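Local coordinates for protein bacteriorhodopsin (Nanosalina sp., PDB 6EYU) that is an inward proton pump, a retinal-binding membrane protein of the bacteriorhodopsin-like family that probably moves protons into the cell when driven by light, at residues Leu29-Leu34 with Tyr216-Met221; Val52-Leu57 with Tyr74-Val79. All blocks are in the same frame, centred on the assembly; numbering follows the deposited sequence.

Interaction 1 of 2, residues Leu29-Leu34 with Tyr216-Met221; sequences LLFLYL and YGFLDM. With MUN ([(2~{S})-2,3-bis(oxidanyl)propyl] (~{E})-undec-2-enoate), chain L.
Phe31 and Phe218 form a T-shaped pair between the first and last transmembrane helices of the seven-helix rhodopsin fold. The segments run nearly parallel, at 10°, with their axes 10.6 Å apart at closest approach. Side chains fill the gap, and the contact is apolar. Phe31 sends its edge into one face of Phe218. CE1 of Phe31 sits over the centre of that ring, with the ring planes at 58°. Two leucines meet the Phe218 ring at its edge: CD2 of Leu34 lies 3.7 Å from CE1 of Phe218 near the ring plane, and CB of Leu30 lies 4.1 Å from CZ of Phe218. The acyl chain of a bound monoacylglycerol approaches Phe218 obliquely, its CAM 3.4 Å from CD2 of Phe218. Met221 crosses Phe31 at about a right angle. Its chain bends at chi3 (-115°), which places CE 3.5 Å from CD1 of Phe31. The sulfur SD lies beside CB of Leu34. The far end of the Phe31 ring reaches the backbone of helix 198-230, where Gly217 has no side chain in the way: CZ of Phe31 lies 3.6 Å from CA of Gly217.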
ATOM      1  N   LEU A  29      10.261 -20.663  -4.663  1.00 65.36           N
ATOM      2  CA  LEU A  29      11.627 -21.052  -4.332  1.00 66.72           C
ATOM      3  C   LEU A  29      12.495 -21.056  -5.588  1.00 67.70           C
ATOM      4  O   LEU A  29      13.615 -20.546  -5.581  1.00 70.60           O
ATOM      5  CB  LEU A  29      11.643 -22.439  -3.686  1.00 66.32           C
ATOM      6  CG  LEU A  29      11.627 -22.490  -2.155  1.00 67.86           C
ATOM      7  CD1 LEU A  29      11.161 -21.168  -1.562  1.00 64.63           C
ATOM      8  CD2 LEU A  29      10.747 -23.633  -1.676  1.00 71.13           C
ATOM      9  N   LEU A  30      11.953 -21.598  -6.673  1.00 62.28           N
ATOM     10  CA  LEU A  30      12.701 -21.728  -7.919  1.00 61.87           C
ATOM     11  C   LEU A  30      13.008 -20.356  -8.513  1.00 59.27           C
ATOM     12  O   LEU A  30      14.118 -20.110  -8.983  1.00 59.57           O
ATOM     13  CB  LEU A  30      11.913 -22.569  -8.928  1.00 65.17           C
ATOM     14  CG  LEU A  30      12.258 -24.059  -8.980  1.00 68.16           C
ATOM     15  CD1 LEU A  30      12.987 -24.497  -7.719  1.00 68.55           C
ATOM     16  CD2 LEU A  30      11.001 -24.889  -9.189  1.00 67.09           C
ATOM     17  N   PHE A  31      12.027 -19.460  -8.477  1.00 57.26           N
ATOM     18  CA  PHE A  31      12.192 -18.126  -9.045  1.00 58.10           C
ATOM     19  C   PHE A  31      13.383 -17.414  -8.409  1.00 58.48           C
ATOM     20  O   PHE A  31      14.118 -16.694  -9.083  1.00 58.02           O
ATOM     21  CB  PHE A  31      10.923 -17.293  -8.843  1.00 61.28           C
ATOM     22  CG  PHE A  31       9.762 -17.740  -9.686  1.00 66.63           C
ATOM     23  CD1 PHE A  31       9.972 -18.383 -10.895  1.00 70.04           C
ATOM     24  CD2 PHE A  31       8.463 -17.446  -9.307  1.00 63.85           C
ATOM     25  CE1 PHE A  31       8.905 -18.817 -11.659  1.00 67.25           C
ATOM     26  CE2 PHE A  31       7.390 -17.885 -10.061  1.00 69.02           C
ATOM     27  CZ  PHE A  31       7.611 -18.572 -11.238  1.00 67.71           C
ATOM     28  N   LEU A  32      13.557 -17.607  -7.105  1.00 61.01           N
ATOM     29  CA  LEU A  32      14.641 -16.961  -6.374  1.00 59.63           C
ATOM     30  C   LEU A  32      15.993 -17.493  -6.836  1.00 60.58           C
ATOM     31  O   LEU A  32      16.990 -16.771  -6.834  1.00 57.21           O
ATOM     32  CB  LEU A  32      14.478 -17.194  -4.870  1.00 59.71           C
ATOM     33  CG  LEU A  32      13.294 -16.467  -4.230  1.00 62.35           C
ATOM     34  CD1 LEU A  32      13.298 -16.651  -2.720  1.00 63.13           C
ATOM     35  CD2 LEU A  32      13.321 -14.991  -4.595  1.00 61.55           C
ATOM     36  N   TYR A  33      16.022 -18.766  -7.217  1.00 66.48           N
ATOM     37  CA  TYR A  33      17.266 -19.431  -7.583  1.00 72.37           C
ATOM     38  C   TYR A  33      17.608 -19.162  -9.045  1.00 72.52           C
ATOM     39  O   TYR A  33      18.780 -19.081  -9.413  1.00 76.35           O
ATOM     40  CB  TYR A  33      17.148 -20.938  -7.341  1.00 84.26           C
ATOM     41  CG  TYR A  33      18.098 -21.775  -8.167  1.00107.96           C
ATOM     42  CD1 TYR A  33      19.396 -22.008  -7.729  1.00111.60           C
ATOM     43  CD2 TYR A  33      17.628 -22.530  -9.234  1.00119.81           C
ATOM     44  CE1 TYR A  33      20.230 -22.885  -8.397  1.00116.90           C
ATOM     45  CE2 TYR A  33      18.454 -23.409  -9.909  1.00110.83           C
ATOM     46  CZ  TYR A  33      19.756 -23.575  -9.492  1.00117.35           C
ATOM     47  OH  TYR A  33      20.590 -24.431 -10.175  1.00114.52           O
ATOM     48  N   LEU A  34      16.579 -18.936  -9.856  1.00 71.62           N
ATOM     49  CA  LEU A  34      16.731 -18.970 -11.306  1.00 72.19           C
ATOM     50  C   LEU A  34      17.632 -17.840 -11.794  1.00 68.44           C
ATOM     51  O   LEU A  34      18.365 -18.007 -12.769  1.00 76.62           O
ATOM     52  CB  LEU A  34      15.365 -18.877 -11.990  1.00 74.90           C
ATOM     53  CG  LEU A  34      14.965 -20.104 -12.812  1.00 77.16           C
ATOM     54  CD1 LEU A  34      16.200 -20.836 -13.313  1.00 77.63           C
ATOM     55  CD2 LEU A  34      14.085 -21.034 -11.990  1.00 80.29           C
ATOM     56  N   TYR A 216       4.247 -17.966 -15.947  1.00 58.30           N
ATOM     57  CA  TYR A 216       4.679 -16.687 -16.497  1.00 56.42           C
ATOM     58  C   TYR A 216       6.058 -16.311 -15.964  1.00 54.42           C
ATOM     59  O   TYR A 216       6.897 -15.791 -16.698  1.00 59.94           O
ATOM     60  CB  TYR A 216       3.669 -15.593 -16.144  1.00 59.67           C
ATOM     61  CG  TYR A 216       4.204 -14.187 -16.294  1.00 57.22           C
ATOM     62  CD1 TYR A 216       4.461 -13.657 -17.552  1.00 59.35           C
ATOM     63  CD2 TYR A 216       4.252 -13.327 -15.203  1.00 57.02           C
ATOM     64  CE1 TYR A 216       4.840 -12.337 -17.709  1.00 62.98           C
ATOM     65  CE2 TYR A 216       4.627 -12.005 -15.350  1.00 60.32           C
ATOM     66  CZ  TYR A 216       4.925 -11.516 -16.604  1.00 61.03           C
ATOM     67  OH  TYR A 216       5.318 -10.207 -16.753  1.00 65.77           O
ATOM     68  N   GLY A 217       6.303 -16.631 -14.697  1.00 53.97           N
ATOM     69  CA  GLY A 217       7.581 -16.331 -14.065  1.00 57.28           C
ATOM     70  C   GLY A 217       8.741 -17.002 -14.776  1.00 57.88           C
ATOM     71  O   GLY A 217       9.774 -16.379 -15.021  1.00 63.62           O
ATOM     72  N   PHE A 218       8.576 -18.282 -15.091  1.00 57.65           N
ATOM     73  CA  PHE A 218       9.562 -19.008 -15.885  1.00 62.47           C
ATOM     74  C   PHE A 218       9.676 -18.399 -17.278  1.00 61.53           C
ATOM     75  O   PHE A 218      10.752 -17.962 -17.689  1.00 60.67           O
ATOM     76  CB  PHE A 218       9.172 -20.483 -15.994  1.00 64.65           C
ATOM     77  CG  PHE A 218       9.320 -21.245 -14.708  1.00 65.68           C
ATOM     78  CD1 PHE A 218      10.569 -21.437 -14.144  1.00 69.05           C
ATOM     79  CD2 PHE A 218       8.202 -21.662 -14.004  1.00 65.20           C
ATOM     80  CE1 PHE A 218      10.707 -22.080 -12.929  1.00 67.46           C
ATOM     81  CE2 PHE A 218       8.331 -22.301 -12.786  1.00 65.65           C
ATOM     82  CZ  PHE A 218       9.586 -22.510 -12.247  1.00 67.45           C
ATOM     83  N   LEU A 219       8.533 -18.243 -17.936  1.00 60.00           N
ATOM     84  CA  LEU A 219       8.489 -17.733 -19.301  1.00 61.94           C
ATOM     85  C   LEU A 219       9.264 -16.422 -19.408  1.00 61.23           C
ATOM     86  O   LEU A 219      10.038 -16.222 -20.343  1.00 63.39           O
ATOM     87  CB  LEU A 219       7.036 -17.513 -19.727  1.00 65.60           C
ATOM     88  CG  LEU A 219       6.711 -17.683 -21.213  1.00 65.74           C
ATOM     89  CD1 LEU A 219       6.165 -16.384 -21.784  1.00 74.25           C
ATOM     90  CD2 LEU A 219       7.928 -18.150 -21.996  1.00 67.66           C
ATOM     91  N   ASP A 220       9.092 -15.559 -18.413  1.00 58.30           N
ATOM     92  CA  ASP A 220       9.662 -14.217 -18.451  1.00 60.48           C
ATOM     93  C   ASP A 220      11.182 -14.279 -18.349  1.00 58.72           C
ATOM     94  O   ASP A 220      11.892 -13.612 -19.101  1.00 58.37           O
ATOM     95  CB  ASP A 220       9.099 -13.370 -17.308  1.00 63.00           C
ATOM     96  CG  ASP A 220       9.749 -12.003 -17.220  1.00 65.54           C
ATOM     97  OD1 ASP A 220       9.908 -11.351 -18.274  1.00 65.61           O
ATOM     98  OD2 ASP A 220      10.021 -11.546 -16.090  1.00 62.46           O
ATOM     99  N   MET A 221      11.674 -15.114 -17.440  1.00 66.19           N
ATOM    100  CA  MET A 221      13.088 -15.112 -17.087  1.00 71.39           C
ATOM    101  C   MET A 221      13.900 -15.866 -18.135  1.00 67.61           C
ATOM    102  O   MET A 221      15.026 -15.478 -18.454  1.00 68.48           O
ATOM    103  CB  MET A 221      13.290 -15.750 -15.712  1.00 68.64           C
ATOM    104  CG  MET A 221      12.808 -14.886 -14.558  1.00 65.58           C
ATOM    105  SD  MET A 221      13.535 -15.357 -12.978  1.00 68.16           S
ATOM    106  CE  MET A 221      12.081 -15.921 -12.095  1.00 65.87           C
TER
HETATM  107  CAR MUN L 309       5.494 -25.907 -10.928  1.00106.78           C
HETATM  108  CAQ MUN L 309       6.181 -25.852 -12.292  1.00116.15           C
HETATM  109  CAP MUN L 309       5.307 -25.065 -13.270  1.00111.13           C
HETATM  110  CAO MUN L 309       5.641 -25.487 -14.703  1.00106.11           C
HETATM  111  CAN MUN L 309       5.794 -24.243 -15.576  1.00 94.18           C
HETATM  112  CAM MUN L 309       7.217 -24.187 -16.134  1.00 96.51           C
HETATM  113  CAK MUN L 309       7.166 -24.156 -17.662  1.00 96.97           C
HETATM  114  CAH MUN L 309       7.307 -22.710 -18.140  1.00 90.84           C
HETATM  115  CAF MUN L 309       7.938 -22.684 -19.535  1.00 77.12           C
HETATM  116  CAC MUN L 309       9.341 -22.076 -19.606  1.00 86.16           C
HETATM  117  CAA MUN L 309       9.931 -21.963 -21.015  1.00100.83           C
HETATM  118  OAD MUN L 309       9.566 -22.721 -21.913  1.00124.32           O
HETATM  119  OAB MUN L 309      10.988 -21.114 -21.126  1.00115.85           O
HETATM  120  CAE MUN L 309      11.847 -21.558 -22.179  1.00116.41           C
HETATM  121  CAG MUN L 309      11.647 -20.674 -23.411  1.00111.62           C
HETATM  122  OAJ MUN L 309      11.271 -19.358 -22.998  1.00120.58           O
HETATM  123  CAI MUN L 309      12.952 -20.605 -24.207  1.00104.00           C
HETATM  124  OAL MUN L 309      14.040 -20.348 -23.317  1.00 94.60           O

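Interaction 2 of 2, residues Val52-Leu57 with Tyr74-Val79; sequences VVWSGL and YMDWMV. With RET (retinal), chain D; MUN ([(2~{S})-2,3-bis(oxidanyl)propyl] (~{E})-undec-2-enoate), chain B.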
ATOM      1  N   VAL A  52       3.677 -15.386  -6.786  1.00 56.59           N
ATOM      2  CA  VAL A  52       3.108 -16.711  -6.563  1.00 57.61           C
ATOM      3  C   VAL A  52       2.887 -16.969  -5.077  1.00 56.20           C
ATOM      4  O   VAL A  52       1.915 -17.616  -4.689  1.00 63.62           O
ATOM      5  CB  VAL A  52       4.012 -17.821  -7.131  1.00 59.40           C
ATOM      6  CG1 VAL A  52       3.969 -17.816  -8.652  1.00 59.85           C
ATOM      7  CG2 VAL A  52       5.438 -17.663  -6.626  1.00 62.46           C
ATOM      8  N   VAL A  53       3.808 -16.486  -4.250  1.00 54.52           N
ATOM      9  CA  VAL A  53       3.729 -16.705  -2.811  1.00 56.80           C
ATOM     10  C   VAL A  53       2.551 -15.943  -2.215  1.00 58.81           C
ATOM     11  O   VAL A  53       1.756 -16.504  -1.460  1.00 55.37           O
ATOM     12  CB  VAL A  53       5.018 -16.256  -2.100  1.00 58.17           C
ATOM     13  CG1 VAL A  53       4.765 -16.066  -0.613  1.00 60.08           C
ATOM     14  CG2 VAL A  53       6.131 -17.267  -2.334  1.00 60.43           C
ATOM     15  N   TRP A  54       2.425 -14.673  -2.582  1.00 57.83           N
ATOM     16  CA  TRP A  54       1.295 -13.863  -2.148  1.00 54.79           C
ATOM     17  C   TRP A  54      -0.017 -14.466  -2.636  1.00 55.70           C
ATOM     18  O   TRP A  54      -0.973 -14.598  -1.871  1.00 54.31           O
ATOM     19  CB  TRP A  54       1.431 -12.430  -2.665  1.00 58.86           C
ATOM     20  CG  TRP A  54       0.275 -11.554  -2.291  1.00 59.20           C
ATOM     21  CD1 TRP A  54      -0.885 -11.392  -2.993  1.00 59.27           C
ATOM     22  CD2 TRP A  54       0.080 -10.885  -1.039  1.00 58.45           C
ATOM     23  NE1 TRP A  54      -1.769 -10.622  -2.276  1.00 57.36           N
ATOM     24  CE2 TRP A  54      -1.191 -10.280  -1.082  1.00 59.50           C
ATOM     25  CE3 TRP A  54       0.885 -10.681   0.087  1.00 57.99           C
ATOM     26  CZ2 TRP A  54      -1.679  -9.491  -0.042  1.00 59.28           C
ATOM     27  CZ3 TRP A  54       0.389  -9.916   1.128  1.00 55.94           C
ATOM     28  CH2 TRP A  54      -0.875  -9.319   1.050  1.00 59.69           C
ATOM     29  N   SER A  55      -0.055 -14.838  -3.911  1.00 56.13           N
ATOM     30  CA  SER A  55      -1.235 -15.473  -4.488  1.00 54.01           C
ATOM     31  C   SER A  55      -1.563 -16.764  -3.747  1.00 56.74           C
ATOM     32  O   SER A  55      -2.696 -16.968  -3.310  1.00 59.68           O
ATOM     33  CB  SER A  55      -1.008 -15.767  -5.972  1.00 56.12           C
ATOM     34  OG  SER A  55      -2.109 -16.467  -6.526  1.00 56.16           O
ATOM     35  N   GLY A  56      -0.553 -17.608  -3.565  1.00 55.88           N
ATOM     36  CA  GLY A  56      -0.707 -18.832  -2.788  1.00 55.96           C
ATOM     37  C   GLY A  56      -1.324 -18.570  -1.428  1.00 54.48           C
ATOM     38  O   GLY A  56      -2.294 -19.221  -1.041  1.00 58.46           O
ATOM     39  N   LEU A  57      -0.745 -17.627  -0.692  1.00 51.59           N
ATOM     40  CA  LEU A  57      -1.221 -17.306   0.647  1.00 58.02           C
ATOM     41  C   LEU A  57      -2.705 -16.959   0.624  1.00 59.19           C
ATOM     42  O   LEU A  57      -3.500 -17.546   1.358  1.00 65.45           O
ATOM     43  CB  LEU A  57      -0.420 -16.142   1.232  1.00 58.96           C
ATOM     44  CG  LEU A  57       0.907 -16.550   1.874  1.00 59.35           C
ATOM     45  CD1 LEU A  57       1.654 -15.333   2.398  1.00 63.33           C
ATOM     46  CD2 LEU A  57       0.666 -17.559   2.986  1.00 62.74           C
ATOM     47  N   TYR A  74      -9.657 -10.790  -4.813  1.00 54.59           N
ATOM     48  CA  TYR A  74      -9.318  -9.372  -4.861  1.00 56.61           C
ATOM     49  C   TYR A  74      -8.082  -9.085  -4.018  1.00 53.56           C
ATOM     50  O   TYR A  74      -7.184  -8.357  -4.443  1.00 49.59           O
ATOM     51  CB  TYR A  74     -10.493  -8.527  -4.364  1.00 58.84           C
ATOM     52  CG  TYR A  74     -11.789  -8.797  -5.093  1.00 57.95           C
ATOM     53  CD1 TYR A  74     -11.881  -8.625  -6.468  1.00 58.53           C
ATOM     54  CD2 TYR A  74     -12.877  -9.349  -4.430  1.00 59.54           C
ATOM     55  CE1 TYR A  74     -13.043  -8.930  -7.151  1.00 62.73           C
ATOM     56  CE2 TYR A  74     -14.043  -9.657  -5.104  1.00 63.20           C
ATOM     57  CZ  TYR A  74     -14.121  -9.443  -6.463  1.00 63.05           C
ATOM     58  OH  TYR A  74     -15.283  -9.743  -7.137  1.00 65.55           O
ATOM     59  N   MET A  75      -8.039  -9.661  -2.821  1.00 56.46           N
ATOM     60  CA  MET A  75      -6.874  -9.535  -1.953  1.00 59.90           C
ATOM     61  C   MET A  75      -5.628 -10.061  -2.660  1.00 57.85           C
ATOM     62  O   MET A  75      -4.525  -9.556  -2.451  1.00 65.68           O
ATOM     63  CB  MET A  75      -7.095 -10.307  -0.652  1.00 67.64           C
ATOM     64  CG  MET A  75      -8.293  -9.829   0.154  1.00 75.13           C
ATOM     65  SD  MET A  75      -8.303  -8.043   0.394  1.00 87.01           S
ATOM     66  CE  MET A  75      -7.073  -7.868   1.683  1.00 90.31           C
ATOM     67  N   ASP A  76      -5.818 -11.054  -3.522  1.00 54.59           N
ATOM     68  CA  ASP A  76      -4.714 -11.639  -4.274  1.00 53.25           C
ATOM     69  C   ASP A  76      -4.293 -10.721  -5.416  1.00 53.53           C
ATOM     70  O   ASP A  76      -3.162 -10.233  -5.448  1.00 51.13           O
ATOM     71  CB  ASP A  76      -5.118 -13.005  -4.832  1.00 56.81           C
ATOM     72  CG  ASP A  76      -4.004 -13.668  -5.616  1.00 57.68           C
ATOM     73  OD1 ASP A  76      -3.008 -12.983  -5.932  1.00 58.37           O
ATOM     74  OD2 ASP A  76      -4.117 -14.877  -5.906  1.00 62.40           O
ATOM     75  N   TRP A  77      -5.179 -10.557  -6.392  1.00 55.62           N
ATOM     76  CA  TRP A  77      -4.862  -9.800  -7.598  1.00 55.04           C
ATOM     77  C   TRP A  77      -4.506  -8.365  -7.239  1.00 56.13           C
ATOM     78  O   TRP A  77      -3.761  -7.700  -7.960  1.00 55.13           O
ATOM     79  CB  TRP A  77      -6.053  -9.815  -8.556  1.00 63.75           C
ATOM     80  CG  TRP A  77      -6.620 -11.181  -8.765  1.00 60.09           C
ATOM     81  CD1 TRP A  77      -6.001 -12.369  -8.508  1.00 53.91           C
ATOM     82  CD2 TRP A  77      -7.956 -11.505  -9.166  1.00 58.35           C
ATOM     83  NE1 TRP A  77      -6.847 -13.414  -8.789  1.00 57.68           N
ATOM     84  CE2 TRP A  77      -8.054 -12.910  -9.196  1.00 59.16           C
ATOM     85  CE3 TRP A  77      -9.073 -10.744  -9.528  1.00 55.60           C
ATOM     86  CZ2 TRP A  77      -9.210 -13.569  -9.604  1.00 63.64           C
ATOM     87  CZ3 TRP A  77     -10.224 -11.401  -9.920  1.00 61.01           C
ATOM     88  CH2 TRP A  77     -10.287 -12.800  -9.948  1.00 64.01           C
ATOM     89  N   MET A  78      -4.895  -7.963  -6.035  1.00 60.55           N
ATOM     90  CA  MET A  78      -4.723  -6.590  -5.589  1.00 56.91           C
ATOM     91  C   MET A  78      -3.246  -6.216  -5.538  1.00 56.85           C
ATOM     92  O   MET A  78      -2.883  -5.063  -5.774  1.00 53.67           O
ATOM     93  CB  MET A  78      -5.353  -6.411  -4.208  1.00 65.24           C
ATOM     94  CG  MET A  78      -4.895  -5.168  -3.465  1.00 67.83           C
ATOM     95  SD  MET A  78      -5.837  -4.927  -1.947  1.00 76.29           S
ATOM     96  CE  MET A  78      -7.214  -6.032  -2.245  1.00 69.33           C
ATOM     97  N   VAL A  79      -2.389  -7.200  -5.279  1.00 55.60           N
ATOM     98  CA  VAL A  79      -0.950  -6.959  -5.282  1.00 53.57           C
ATOM     99  C   VAL A  79      -0.198  -7.881  -6.240  1.00 49.25           C
ATOM    100  O   VAL A  79       0.852  -7.509  -6.766  1.00 47.33           O
ATOM    101  CB  VAL A  79      -0.343  -7.086  -3.870  1.00 58.35           C
ATOM    102  CG1 VAL A  79      -1.410  -7.477  -2.858  1.00 63.74           C
ATOM    103  CG2 VAL A  79       0.805  -8.083  -3.867  1.00 56.95           C
TER
HETATM  104  C1  RET D 301     -11.982  -7.895 -12.200  1.00 64.32           C
HETATM  105  C2  RET D 301     -13.077  -6.953 -11.690  1.00 66.50           C
HETATM  106  C3  RET D 301     -14.032  -6.543 -12.809  1.00 67.46           C
HETATM  107  C4  RET D 301     -13.295  -5.709 -13.853  1.00 67.24           C
HETATM  108  C5  RET D 301     -11.947  -6.344 -14.197  1.00 63.55           C
HETATM  109  C6  RET D 301     -11.348  -7.338 -13.483  1.00 66.60           C
HETATM  110  C7  RET D 301     -10.085  -7.881 -13.944  1.00 64.69           C
HETATM  111  C8  RET D 301      -9.434  -8.841 -13.229  1.00 65.36           C
HETATM  112  C9  RET D 301      -8.131  -9.281 -13.659  1.00 63.83           C
HETATM  113  C10 RET D 301      -7.457 -10.291 -12.979  1.00 62.39           C
HETATM  114  C11 RET D 301      -6.218 -10.848 -13.363  1.00 61.23           C
HETATM  115  C12 RET D 301      -5.786 -11.772 -12.418  1.00 57.15           C
HETATM  116  C13 RET D 301      -4.534 -12.425 -12.414  1.00 60.26           C
HETATM  117  C14 RET D 301      -4.213 -13.327 -11.390  1.00 65.50           C
HETATM  118  C15 RET D 301      -2.986 -13.956 -11.201  1.00 68.99           C
HETATM  119  C16 RET D 301     -10.876  -8.019 -11.150  1.00 67.08           C
HETATM  120  C17 RET D 301     -12.570  -9.273 -12.511  1.00 61.41           C
HETATM  121  C18 RET D 301     -11.233  -5.843 -15.454  1.00 59.91           C
HETATM  122  C19 RET D 301      -7.500  -8.661 -14.907  1.00 67.31           C
HETATM  123  C20 RET D 301      -3.536 -12.166 -13.545  1.00 58.25           C
HETATM  124  CAR MUN B 310      -4.770  -8.986   3.078  1.00 97.37           C
HETATM  125  CAQ MUN B 310      -5.149  -7.794   3.959  1.00 91.89           C
HETATM  126  CAP MUN B 310      -4.439  -6.538   3.452  1.00 94.58           C
HETATM  127  CAO MUN B 310      -4.894  -5.332   4.275  1.00104.87           C
HETATM  128  CAN MUN B 310      -6.340  -5.540   4.727  1.00108.19           C
HETATM  129  CAM MUN B 310      -6.428  -5.390   6.248  1.00 89.37           C
HETATM  130  CAK MUN B 310      -7.784  -5.907   6.736  1.00 87.95           C
HETATM  131  CAH MUN B 310      -8.390  -4.907   7.725  1.00 82.74           C
HETATM  132  CAF MUN B 310      -8.072  -5.340   9.159  1.00 82.77           C
HETATM  133  CAC MUN B 310      -9.124  -6.225   9.837  1.00 78.10           C
HETATM  134  CAA MUN B 310     -10.577  -5.956   9.435  1.00 81.64           C
HETATM  135  OAD MUN B 310     -10.850  -5.465   8.341  1.00118.04           O
HETATM  136  OAB MUN B 310     -11.509  -6.426  10.310  1.00 79.50           O
HETATM  137  CAE MUN B 310     -12.653  -6.911   9.600  1.00 78.49           C
HETATM  138  CAG MUN B 310     -13.444  -7.866  10.498  1.00 84.82           C
HETATM  139  OAJ MUN B 310     -12.594  -8.935  10.923  1.00 86.53           O
HETATM  140  CAI MUN B 310     -13.960  -7.109  11.724  1.00 90.75           C
HETATM  141  OAL MUN B 310     -14.439  -8.043  12.695  1.00 97.96           O
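Trp54 gives its indole N-H to a main-chain carbonyl of the next helix, that of Met75. Trp54 NE1 lies 3.0 Å from Met75 O, with an N-H...O angle of 158°. The oxygen lies in the indole plane, while NE1 is tilted from the carbonyl plane. The amide N of Val79 is 4.3 Å from Met75 O and bonds instead to Asp76 O. The indole appears to take the place of the usual partner in this model. Trp54 reaches the carbonyl with CG anti to the backbone N (chi1 178°). CG2 of Val79 stands over one face of the five-membered ring, 3.8 Å from the centroid, a CH-pi contact. CG1 of Val79 lies toward the rim, 3.3 Å from CE2 of Trp54. This is close, and Val79 is modelled near an eclipsed chi1, so its position is less certain.

In a second bond, Ser55 OG donates to Asp76 OD2 at 2.6 Å, on the syn side and slightly out of the carboxylate plane. Tyr20 of helix 14-38 is also hydrogen-bonded to Ser55 OG, giving this buried hydroxyl two partners. In this seven-helix rhodopsin bundle, Asp76 probably occupies the position of the carboxylate near the Schiff base in relatives.

Trp77 lines the retinal pocket. CD1 of Trp77 is 3.5 Å from C14 of the chromophore, and C12 lies over one face of Trp77, offset toward the rim.

The two segments are antiparallel, at 169°. Lys213 of helix 198-230 touches both Ser55 and Asp76. Trp54 packs on Thr113 of a neighbouring subunit, and helix 101-124 of the same chain touches Tyr74, Trp77 and Met78.

In the fold
The two contacts lie in one bundle, with centres about 17 Å apart. Interaction 1 joins helix 14-38 to helix 198-230 and so brings the first and last membrane helices side by side. Interaction 2 joins helices 42-63 and 72-93, which are consecutive, and both its segments fall between those of interaction 1 in sequence. The contacts touch directly: CE2 of Phe31 lies 3.7 Å from CG1 of Val52. Helix 198-230 also links them, since Lys213, one turn before 216-221, reaches Val52, Ser55 and Asp76. Interaction 1 has bound lipid-like chains at Phe218 and Leu30, whereas interaction 2 lies beside the retinal and near a neighbouring subunit.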